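Local coordinates for O-methyltransferase (Saccharopolyspora spinosa, PDB 4CE0), which probably transfers a methyl group from S-adenosyl-L-methionine, in the presence of magnesium, to the rhamnose 4'-hydroxyl of spinosyn intermediates, at residues V141-V146 with V160-G165; D212-P217 with E234-I239; G225-L230 with A244-S249. One frame throughout, in Å; residues are numbered along the deposited sequence.

Interaction 1 of 3, residues V141-V146 with V160-G165; sequences VSLETV and VRFLPG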
loop_
_atom_site.group_PDB
_atom_site.type_symbol
_atom_site.label_atom_id
_atom_site.label_comp_id
_atom_site.label_asym_id
_atom_site.label_seq_id
_atom_site.Cartn_x
_atom_site.Cartn_y
_atom_site.Cartn_z
ATOM N N VAL A 141 12.349 10.672 -16.062
ATOM C CA VAL A 141 11.165 11.012 -15.289
ATOM C C VAL A 141 11.381 12.380 -14.655
ATOM O O VAL A 141 12.313 12.572 -13.845
ATOM C CB VAL A 141 10.905 9.956 -14.204
ATOM C CG1 VAL A 141 9.612 10.276 -13.409
ATOM C CG2 VAL A 141 10.854 8.561 -14.821
ATOM N N SER A 142 10.543 13.330 -15.058
ATOM C CA SER A 142 10.613 14.720 -14.606
ATOM C C SER A 142 10.486 14.890 -13.085
ATOM O O SER A 142 9.867 14.068 -12.397
ATOM C CB SER A 142 9.483 15.532 -15.267
ATOM O OG SER A 142 8.207 15.102 -14.800
ATOM N N LEU A 143 11.046 15.984 -12.580
ATOM C CA LEU A 143 10.974 16.321 -11.162
ATOM C C LEU A 143 9.507 16.429 -10.752
ATOM O O LEU A 143 9.090 15.985 -9.678
ATOM C CB LEU A 143 11.722 17.643 -10.897
ATOM C CG LEU A 143 11.797 18.229 -9.471
ATOM C CD1 LEU A 143 12.337 17.197 -8.486
ATOM C CD2 LEU A 143 12.695 19.469 -9.476
ATOM N N GLU A 144 8.712 17.002 -11.640
ATOM C CA GLU A 144 7.314 17.180 -11.348
ATOM C C GLU A 144 6.695 15.821 -11.088
ATOM O O GLU A 144 5.935 15.657 -10.142
ATOM C CB GLU A 144 6.619 17.891 -12.508
ATOM C CG GLU A 144 5.143 18.030 -12.317
ATOM C CD GLU A 144 4.547 19.083 -13.246
ATOM O OE1 GLU A 144 4.949 20.280 -13.161
ATOM O OE2 GLU A 144 3.684 18.699 -14.073
ATOM N N THR A 145 7.011 14.854 -11.939
ATOM C CA THR A 145 6.434 13.510 -11.837
ATOM C C THR A 145 6.868 12.812 -10.544
ATOM O O THR A 145 6.034 12.255 -9.813
ATOM C CB THR A 145 6.829 12.653 -13.049
ATOM O OG1 THR A 145 6.303 13.244 -14.251
ATOM C CG2 THR A 145 6.296 11.209 -12.878
ATOM N N VAL A 146 8.163 12.865 -10.242
ATOM C CA VAL A 146 8.660 12.307 -8.986
ATOM C C VAL A 146 8.015 12.975 -7.757
ATOM O O VAL A 146 7.691 12.297 -6.789
ATOM C CB VAL A 146 10.218 12.413 -8.859
ATOM C CG1 VAL A 146 10.691 11.787 -7.544
ATOM C CG2 VAL A 146 10.932 11.751 -10.052
ATOM N N VAL A 160 12.188 15.707 2.562
ATOM C CA VAL A 160 12.599 15.263 1.232
ATOM C C VAL A 160 13.105 16.479 0.438
ATOM O O VAL A 160 12.378 17.491 0.308
ATOM C CB VAL A 160 11.438 14.656 0.438
ATOM C CG1 VAL A 160 11.956 14.071 -0.879
ATOM C CG2 VAL A 160 10.705 13.574 1.279
ATOM N N ARG A 161 14.324 16.374 -0.097
ATOM C CA ARG A 161 14.921 17.427 -0.937
ATOM C C ARG A 161 15.428 16.866 -2.256
ATOM O O ARG A 161 15.913 15.721 -2.351
ATOM C CB ARG A 161 16.049 18.126 -0.192
ATOM C CG ARG A 161 15.551 18.827 1.073
ATOM C CD ARG A 161 16.645 19.631 1.776
ATOM N NE ARG A 161 17.133 20.744 0.946
ATOM C CZ ARG A 161 17.895 21.748 1.396
ATOM N NH1 ARG A 161 18.255 21.808 2.674
ATOM N NH2 ARG A 161 18.314 22.689 0.565
ATOM N N PHE A 162 15.247 17.656 -3.297
ATOM C CA PHE A 162 15.593 17.215 -4.632
ATOM C C PHE A 162 16.812 17.959 -5.096
ATOM O O PHE A 162 16.933 19.144 -4.853
ATOM C CB PHE A 162 14.415 17.428 -5.571
ATOM C CG PHE A 162 13.156 16.732 -5.111
ATOM C CD1 PHE A 162 12.263 17.375 -4.253
ATOM C CD2 PHE A 162 12.857 15.438 -5.540
ATOM C CE1 PHE A 162 11.093 16.745 -3.822
ATOM C CE2 PHE A 162 11.666 14.783 -5.103
ATOM C CZ PHE A 162 10.798 15.436 -4.256
ATOM N N LEU A 163 17.741 17.242 -5.725
ATOM C CA LEU A 163 18.934 17.859 -6.288
ATOM C C LEU A 163 18.974 17.542 -7.771
ATOM O O LEU A 163 19.523 16.495 -8.163
ATOM C CB LEU A 163 20.171 17.335 -5.578
ATOM C CG LEU A 163 21.528 17.975 -5.850
ATOM C CD1 LEU A 163 21.503 19.489 -5.667
ATOM C CD2 LEU A 163 22.567 17.315 -4.910
ATOM N N PRO A 164 18.393 18.436 -8.604
ATOM C CA PRO A 164 18.262 18.192 -10.048
ATOM C C PRO A 164 19.507 18.625 -10.824
ATOM O O PRO A 164 19.983 19.738 -10.621
ATOM C CB PRO A 164 17.059 19.069 -10.424
ATOM C CG PRO A 164 17.185 20.247 -9.525
ATOM C CD PRO A 164 17.651 19.655 -8.203
ATOM N N GLY A 165 20.037 17.751 -11.676
ATOM C CA GLY A 165 21.155 18.104 -12.530
ATOM C C GLY A 165 21.945 16.863 -12.838
ATOM O O GLY A 165 21.665 15.794 -12.290
#
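The phenyl ring of Phe162 is the one flat group that Leu143 and Val146 both meet, and they reach it in different ways. Val146 CG1 lies at the ring's edge, close to its plane, 4.0 Å from Phe162 CE2. Leu143 CD1 comes in at a slant, neither squarely over a face nor at the rim, and stands 3.5 Å from Phe162 CD2; CG and CB of the phenylalanine are within nearly the same range, so this one methyl is set against the root of the ring. The other methyl, Leu143 CD2, makes a looser approach, 4.5 Å from Pro164 CB. Because CG of Leu143 extends anti to the backbone N (chi1 180°), the isobutyl group projects from the first turn of the helix far enough to span the gap to the strand.

Strand 160-164 is an outermost strand of the Rossmann-like sheet found in class I methyltransferases, paired in parallel with strand 107-111, and helix 143-152 precedes it in the chain. Phe162 also packs on Val109 of that neighbouring strand and on Arg147 of the helix. Phe113 touches Leu143, Val146 and Pro164 alike, extending the apolar cluster with a second aromatic side chain.

The helix start is fixed by Ser142 at the N-cap. Its OG accepts from Thr145 N at 3.1 Å with an N-H...O angle of 151°, and is also hydrogen-bonded to Thr145 OG1 at 2.7 Å. The bond from Val146 N to Ser142 O closes the first turn. Just after the strand, Gly165 touches the bound S-adenosyl-L-homocysteine; at its backbone angles (phi 152°) a CB would run into the carbonyl O of Pro164.

Interaction 2 of 3, residues D212-P217 with E234-I239; sequences DDYFLP and EPIHDI. With MG (magnesium ion), chain C.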
loop_
_atom_site.group_PDB
_atom_site.type_symbol
_atom_site.label_atom_id
_atom_site.label_comp_id
_atom_site.label_asym_id
_atom_site.label_seq_id
_atom_site.Cartn_x
_atom_site.Cartn_y
_atom_site.Cartn_z
ATOM N N ASP A 212 23.551 -0.562 -6.446
ATOM C CA ASP A 212 22.391 -1.305 -6.871
ATOM C C ASP A 212 22.733 -2.307 -7.978
ATOM O O ASP A 212 22.087 -3.335 -8.076
ATOM C CB ASP A 212 21.264 -0.363 -7.331
ATOM C CG ASP A 212 19.959 -1.105 -7.578
ATOM O OD1 ASP A 212 19.300 -1.478 -6.582
ATOM O OD2 ASP A 212 19.596 -1.345 -8.755
ATOM N N ASP A 213 23.733 -1.986 -8.800
ATOM C CA ASP A 213 24.122 -2.813 -9.946
ATOM C C ASP A 213 25.599 -3.148 -9.923
ATOM O O ASP A 213 26.294 -3.058 -10.947
ATOM C CB ASP A 213 23.818 -2.086 -11.260
ATOM C CG ASP A 213 22.344 -1.933 -11.496
ATOM O OD1 ASP A 213 21.725 -2.893 -12.006
ATOM O OD2 ASP A 213 21.800 -0.874 -11.131
ATOM N N TYR A 214 26.069 -3.580 -8.767
ATOM C CA TYR A 214 27.474 -3.931 -8.611
ATOM C C TYR A 214 27.984 -4.923 -9.653
ATOM O O TYR A 214 29.183 -4.987 -9.887
ATOM C CB TYR A 214 27.716 -4.545 -7.242
ATOM C CG TYR A 214 29.160 -4.923 -7.025
ATOM C CD1 TYR A 214 30.182 -4.006 -7.212
ATOM C CD2 TYR A 214 29.501 -6.204 -6.638
ATOM C CE1 TYR A 214 31.527 -4.371 -7.023
ATOM C CE2 TYR A 214 30.828 -6.590 -6.438
ATOM C CZ TYR A 214 31.837 -5.665 -6.632
ATOM O OH TYR A 214 33.141 -6.025 -6.420
ATOM N N PHE A 215 27.105 -5.703 -10.266
ATOM C CA PHE A 215 27.597 -6.795 -11.128
ATOM C C PHE A 215 27.548 -6.420 -12.571
ATOM O O PHE A 215 28.002 -7.151 -13.442
ATOM C CB PHE A 215 26.906 -8.097 -10.800
ATOM C CG PHE A 215 27.045 -8.440 -9.350
ATOM C CD1 PHE A 215 28.289 -8.603 -8.779
ATOM C CD2 PHE A 215 25.951 -8.502 -8.542
ATOM C CE1 PHE A 215 28.400 -8.853 -7.434
ATOM C CE2 PHE A 215 26.051 -8.766 -7.187
ATOM C CZ PHE A 215 27.265 -8.937 -6.631
ATOM N N LEU A 216 27.078 -5.205 -12.786
ATOM C CA LEU A 216 27.155 -4.548 -14.058
ATOM C C LEU A 216 28.611 -4.137 -14.217
ATOM O O LEU A 216 29.131 -3.433 -13.346
ATOM C CB LEU A 216 26.240 -3.314 -14.052
ATOM C CG LEU A 216 26.006 -2.570 -15.370
ATOM C CD1 LEU A 216 25.102 -3.406 -16.262
ATOM C CD2 LEU A 216 25.415 -1.143 -15.159
ATOM N N PRO A 217 29.300 -4.620 -15.284
ATOM C CA PRO A 217 30.615 -4.034 -15.551
ATOM C C PRO A 217 30.312 -2.614 -15.996
ATOM O O PRO A 217 29.308 -2.418 -16.687
ATOM C CB PRO A 217 31.172 -4.896 -16.691
ATOM C CG PRO A 217 29.932 -5.359 -17.422
ATOM C CD PRO A 217 28.882 -5.542 -16.357
ATOM N N GLU A 234 36.682 -2.383 3.442
ATOM C CA GLU A 234 35.497 -2.925 4.107
ATOM C C GLU A 234 34.838 -3.932 3.141
ATOM O O GLU A 234 34.757 -3.673 1.945
ATOM C CB GLU A 234 34.556 -1.790 4.537
ATOM C CG GLU A 234 35.155 -0.899 5.677
ATOM C CD GLU A 234 35.795 0.431 5.202
ATOM O OE1 GLU A 234 36.648 0.405 4.296
ATOM O OE2 GLU A 234 35.460 1.518 5.741
ATOM N N PRO A 235 34.440 -5.120 3.628
ATOM C CA PRO A 235 34.117 -6.119 2.605
ATOM C C PRO A 235 32.773 -5.874 1.954
ATOM O O PRO A 235 31.834 -5.463 2.607
ATOM C CB PRO A 235 34.071 -7.426 3.386
ATOM C CG PRO A 235 34.746 -7.134 4.689
ATOM C CD PRO A 235 34.413 -5.713 4.972
ATOM N N ILE A 236 32.688 -6.223 0.680
ATOM C CA ILE A 236 31.456 -6.109 -0.070
ATOM C C ILE A 236 30.591 -7.339 0.200
ATOM O O ILE A 236 31.050 -8.480 0.075
ATOM C CB ILE A 236 31.781 -5.950 -1.574
ATOM C CG1 ILE A 236 32.430 -4.572 -1.823
ATOM C CG2 ILE A 236 30.559 -6.125 -2.410
ATOM C CD1 ILE A 236 33.243 -4.476 -3.099
ATOM N N HIS A 237 29.349 -7.077 0.606
ATOM C CA HIS A 237 28.325 -8.100 0.850
ATOM C C HIS A 237 27.386 -8.094 -0.343
ATOM O O HIS A 237 26.932 -7.030 -0.791
ATOM C CB HIS A 237 27.509 -7.761 2.099
ATOM C CG HIS A 237 28.259 -7.954 3.381
ATOM N ND1 HIS A 237 29.628 -7.898 3.456
ATOM C CD2 HIS A 237 27.815 -8.197 4.635
ATOM C CE1 HIS A 237 30.007 -8.106 4.707
ATOM N NE2 HIS A 237 28.927 -8.281 5.440
ATOM N N ASP A 238 27.130 -9.277 -0.878
ATOM C CA ASP A 238 26.128 -9.445 -1.903
ATOM C C ASP A 238 24.739 -9.171 -1.326
ATOM O O ASP A 238 24.500 -9.331 -0.135
ATOM C CB ASP A 238 26.195 -10.873 -2.448
ATOM C CG ASP A 238 25.134 -11.156 -3.491
ATOM O OD1 ASP A 238 25.080 -10.465 -4.533
ATOM O OD2 ASP A 238 24.349 -12.094 -3.251
ATOM N N ILE A 239 23.832 -8.715 -2.175
ATOM C CA ILE A 239 22.443 -8.609 -1.775
ATOM C C ILE A 239 21.690 -9.747 -2.443
ATOM O O ILE A 239 21.121 -10.592 -1.756
ATOM C CB ILE A 239 21.824 -7.206 -2.148
ATOM C CG1 ILE A 239 22.541 -6.097 -1.366
ATOM C CG2 ILE A 239 20.318 -7.210 -1.870
ATOM C CD1 ILE A 239 22.173 -4.683 -1.777
HETATM MG MG MG C . 19.878 -0.406 -10.486
HETATM O O HOH W 1 19.177 -2.252 -11.624
HETATM O O HOH W 2 17.733 -0.150 -10.710
HETATM O O HOH W 3 19.759 0.289 -12.447
#
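Asp238 OD1 is approached from two quarters: the backbone N of Gly241 gives it a hydrogen bond, and the edge of the Phe215 ring presents CE2 at 3.3 Å and CZ at 3.4 Å. The oxygen lies near the ring plane, facing the hydrogen-bearing rim, while the carboxylate plane is turned 48° from that of the ring. Extending CG anti to the backbone N (chi1 178°) carries the Asp238 carboxylate to the aromatic edge.

Tyr214 makes the apolar half of the contact. Its phenol end and the Ile236 side chain come from opposite directions, and Ile236 CD1 stops 3.7 Å from Tyr214 OH while CG2 sits farther along, beside CE2. Within the loop, Tyr214 CB lies over the centre of the Phe215 ring, and Phe215 CZ lies at the edge of the Tyr214 ring, in its plane. Both residues occupy the corner of a type I turn from Asp213 to Leu216, closed by Leu216 N to Asp213 O at 2.9 Å; Tyr214 points toward residues 234-239, whereas Phe215 reaches them only with the end of its ring.

The same loop begins with the metal site. Asp212 OD2 binds the magnesium ion at 2.0 Å and Asp213 OD2 at 2.1 Å; Asp185 and three waters complete six ligands. Water 1 also donates to Asp213 OD1 at 2.7 Å, and Asp212 OD1 forms salt bridges with Arg183 and Arg59, which fix the rotation of that carboxylate.

Across the contact itself the chemistry is mild: the carboxylate oxygen faces the weakly positive rim of a ring, an attraction that is probably modest beside the metal bonds.

Interaction 3 of 3, residues G225-L230 with A244-S249; sequences GFRAEL and AYWRRS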
loop_
_atom_site.group_PDB
_atom_site.type_symbol
_atom_site.label_atom_id
_atom_site.label_comp_id
_atom_site.label_asym_id
_atom_site.label_seq_id
_atom_site.Cartn_x
_atom_site.Cartn_y
_atom_site.Cartn_z
ATOM N N GLY A 225 37.625 0.606 -8.869
ATOM C CA GLY A 225 38.602 1.649 -9.158
ATOM C C GLY A 225 38.604 2.695 -8.056
ATOM O O GLY A 225 39.647 3.146 -7.606
ATOM N N PHE A 226 37.422 3.075 -7.591
ATOM C CA PHE A 226 37.336 4.033 -6.496
ATOM C C PHE A 226 37.894 3.434 -5.196
ATOM O O PHE A 226 38.664 4.079 -4.495
ATOM C CB PHE A 226 35.894 4.538 -6.293
ATOM C CG PHE A 226 35.748 5.446 -5.114
ATOM C CD1 PHE A 226 36.213 6.751 -5.166
ATOM C CD2 PHE A 226 35.201 4.983 -3.930
ATOM C CE1 PHE A 226 36.115 7.578 -4.062
ATOM C CE2 PHE A 226 35.084 5.813 -2.833
ATOM C CZ PHE A 226 35.537 7.109 -2.901
ATOM N N ARG A 227 37.529 2.196 -4.882
ATOM C CA ARG A 227 38.008 1.558 -3.647
ATOM C C ARG A 227 39.540 1.440 -3.596
ATOM O O ARG A 227 40.155 1.622 -2.531
ATOM C CB ARG A 227 37.380 0.174 -3.488
ATOM C CG ARG A 227 35.942 0.266 -2.987
ATOM C CD ARG A 227 35.221 -1.027 -3.183
ATOM N NE ARG A 227 35.790 -2.091 -2.385
ATOM C CZ ARG A 227 35.486 -2.352 -1.120
ATOM N NH1 ARG A 227 34.599 -1.621 -0.469
ATOM N NH2 ARG A 227 36.087 -3.370 -0.498
ATOM N N ALA A 228 40.141 1.167 -4.750
ATOM C CA ALA A 228 41.602 0.980 -4.842
ATOM C C ALA A 228 42.363 2.268 -4.570
ATOM O O ALA A 228 43.380 2.244 -3.903
ATOM C CB ALA A 228 41.976 0.450 -6.194
ATOM N N GLU A 229 41.869 3.388 -5.096
ATOM C CA GLU A 229 42.514 4.681 -4.895
ATOM C C GLU A 229 42.589 5.039 -3.416
ATOM O O GLU A 229 43.664 5.319 -2.909
ATOM C CB GLU A 229 41.777 5.785 -5.654
ATOM C CG GLU A 229 42.450 7.156 -5.537
ATOM C CD GLU A 229 41.803 8.210 -6.409
ATOM O OE1 GLU A 229 40.815 7.887 -7.103
ATOM O OE2 GLU A 229 42.287 9.360 -6.405
ATOM N N LEU A 230 41.448 5.018 -2.729
ATOM C CA LEU A 230 41.389 5.471 -1.337
ATOM C C LEU A 230 41.735 4.385 -0.314
ATOM O O LEU A 230 41.714 4.642 0.891
ATOM C CB LEU A 230 40.007 6.039 -1.021
ATOM C CG LEU A 230 39.671 7.402 -1.615
ATOM C CD1 LEU A 230 39.746 7.391 -3.131
ATOM C CD2 LEU A 230 38.277 7.766 -1.173
ATOM N N ALA A 244 24.977 -4.907 -4.344
ATOM C CA ALA A 244 25.919 -5.233 -3.310
ATOM C C ALA A 244 26.050 -4.034 -2.419
ATOM O O ALA A 244 25.667 -2.939 -2.804
ATOM C CB ALA A 244 27.270 -5.595 -3.936
ATOM N N TYR A 245 26.616 -4.220 -1.229
ATOM C CA TYR A 245 26.802 -3.080 -0.360
ATOM C C TYR A 245 27.951 -3.317 0.590
ATOM O O TYR A 245 28.452 -4.455 0.745
ATOM C CB TYR A 245 25.514 -2.823 0.431
ATOM C CG TYR A 245 25.239 -3.839 1.500
ATOM C CD1 TYR A 245 24.619 -5.061 1.194
ATOM C CD2 TYR A 245 25.604 -3.600 2.815
ATOM C CE1 TYR A 245 24.344 -6.010 2.182
ATOM C CE2 TYR A 245 25.349 -4.544 3.818
ATOM C CZ TYR A 245 24.718 -5.742 3.499
ATOM O OH TYR A 245 24.464 -6.656 4.500
ATOM N N TRP A 246 28.385 -2.239 1.218
ATOM C CA TRP A 246 29.285 -2.384 2.340
ATOM C C TRP A 246 28.995 -1.340 3.365
ATOM O O TRP A 246 28.305 -0.335 3.095
ATOM C CB TRP A 246 30.753 -2.378 1.893
ATOM C CG TRP A 246 31.435 -1.037 1.692
ATOM C CD1 TRP A 246 32.042 -0.273 2.647
ATOM C CD2 TRP A 246 31.623 -0.345 0.443
ATOM N NE1 TRP A 246 32.583 0.861 2.071
ATOM C CE2 TRP A 246 32.344 0.832 0.722
ATOM C CE3 TRP A 246 31.246 -0.612 -0.876
ATOM C CZ2 TRP A 246 32.695 1.744 -0.272
ATOM C CZ3 TRP A 246 31.602 0.289 -1.858
ATOM C CH2 TRP A 246 32.328 1.449 -1.553
ATOM N N ARG A 247 29.507 -1.600 4.560
ATOM C CA ARG A 247 29.360 -0.678 5.686
ATOM C C ARG A 247 30.694 -0.029 6.036
ATOM O O ARG A 247 31.693 -0.702 6.244
ATOM C CB ARG A 247 28.815 -1.437 6.900
ATOM C CG ARG A 247 28.315 -0.504 8.015
ATOM C CD ARG A 247 27.698 -1.239 9.194
ATOM N NE ARG A 247 26.966 -0.293 10.041
ATOM C CZ ARG A 247 26.102 -0.628 10.996
ATOM N NH1 ARG A 247 25.806 -1.892 11.230
ATOM N NH2 ARG A 247 25.489 0.316 11.696
ATOM N N ARG A 248 30.720 1.286 6.127
ATOM C CA ARG A 248 31.932 1.970 6.563
ATOM C C ARG A 248 32.290 1.664 8.036
ATOM O O ARG A 248 31.416 1.532 8.903
ATOM C CB ARG A 248 31.789 3.466 6.318
ATOM C CG ARG A 248 33.077 4.232 6.435
ATOM C CD ARG A 248 32.904 5.621 5.921
ATOM N NE ARG A 248 34.191 6.269 5.810
ATOM C CZ ARG A 248 34.388 7.415 5.188
ATOM N NH1 ARG A 248 33.368 8.040 4.627
ATOM N NH2 ARG A 248 35.611 7.926 5.125
ATOM N N SER A 249 33.596 1.536 8.287
ATOM C CA SER A 249 34.166 1.189 9.607
ATOM C C SER A 249 33.664 2.011 10.805
ATOM O O SER A 249 33.432 3.223 10.699
ATOM C CB SER A 249 35.694 1.333 9.542
ATOM O OG SER A 249 36.054 2.698 9.357
#
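From its CB, which points toward the strand, the Arg227 side chain runs out over the indole of Trp246. CG comes within 4.1 Å of Trp246 CH2, and CD lies at a similar range from CZ3 and CH2, so the aliphatic part rests against the far end of the six-membered ring. A bend at chi3 (65°) then brings NE and CZ round over the aromatic system. CZ stands 4.6 Å from the centroid of the six-membered ring and only 10° off its normal, a cation-pi contact over the face. The guanidinium is steeply tilted, 74° from the indole plane, and thus dips one edge toward the ring: NH1 sits centrally over the indole face, 3.3 Å above the plane, with Trp246 CD2 nearest at 3.4 Å and CE2 and CE3 close by. NH2 hydrogen-bonds to the backbone O of Glu234, which ties the arginine tip to residues 234-239.

Trp246 itself is buried and also packs on Val209 of strand 207-211. The pair joins helix 219-230 to strand 244-247, the antiparallel strand inserted between 207-211 and 237-238, in the strand order 3-2-1-4-5-7-6 characteristic of class I methyltransferases.

Interactions 2 and 3 interlock, whereas interaction 1 stands apart at the other end of the same sheet. The centres of 2 and 3 are 10 Å apart and their segments alternate along the chain; His237 N and Tyr245 O, 2.8 Å apart, probably hydrogen-bond strand 237-238 to its neighbour 244-247. Interaction 1 lies on the opposite side of the chain's centre, its nearest atoms about 15 Å from interaction 2. The active site lies between interactions 1 and 2: Gly165 touches the bound S-adenosyl-L-homocysteine and the Val146 side chain is about 7 Å from it, whereas residues 212-217 supply two magnesium ligands. Interaction 3 supplies none, and its Trp246 side chain is about 12 Å from that of Asp212.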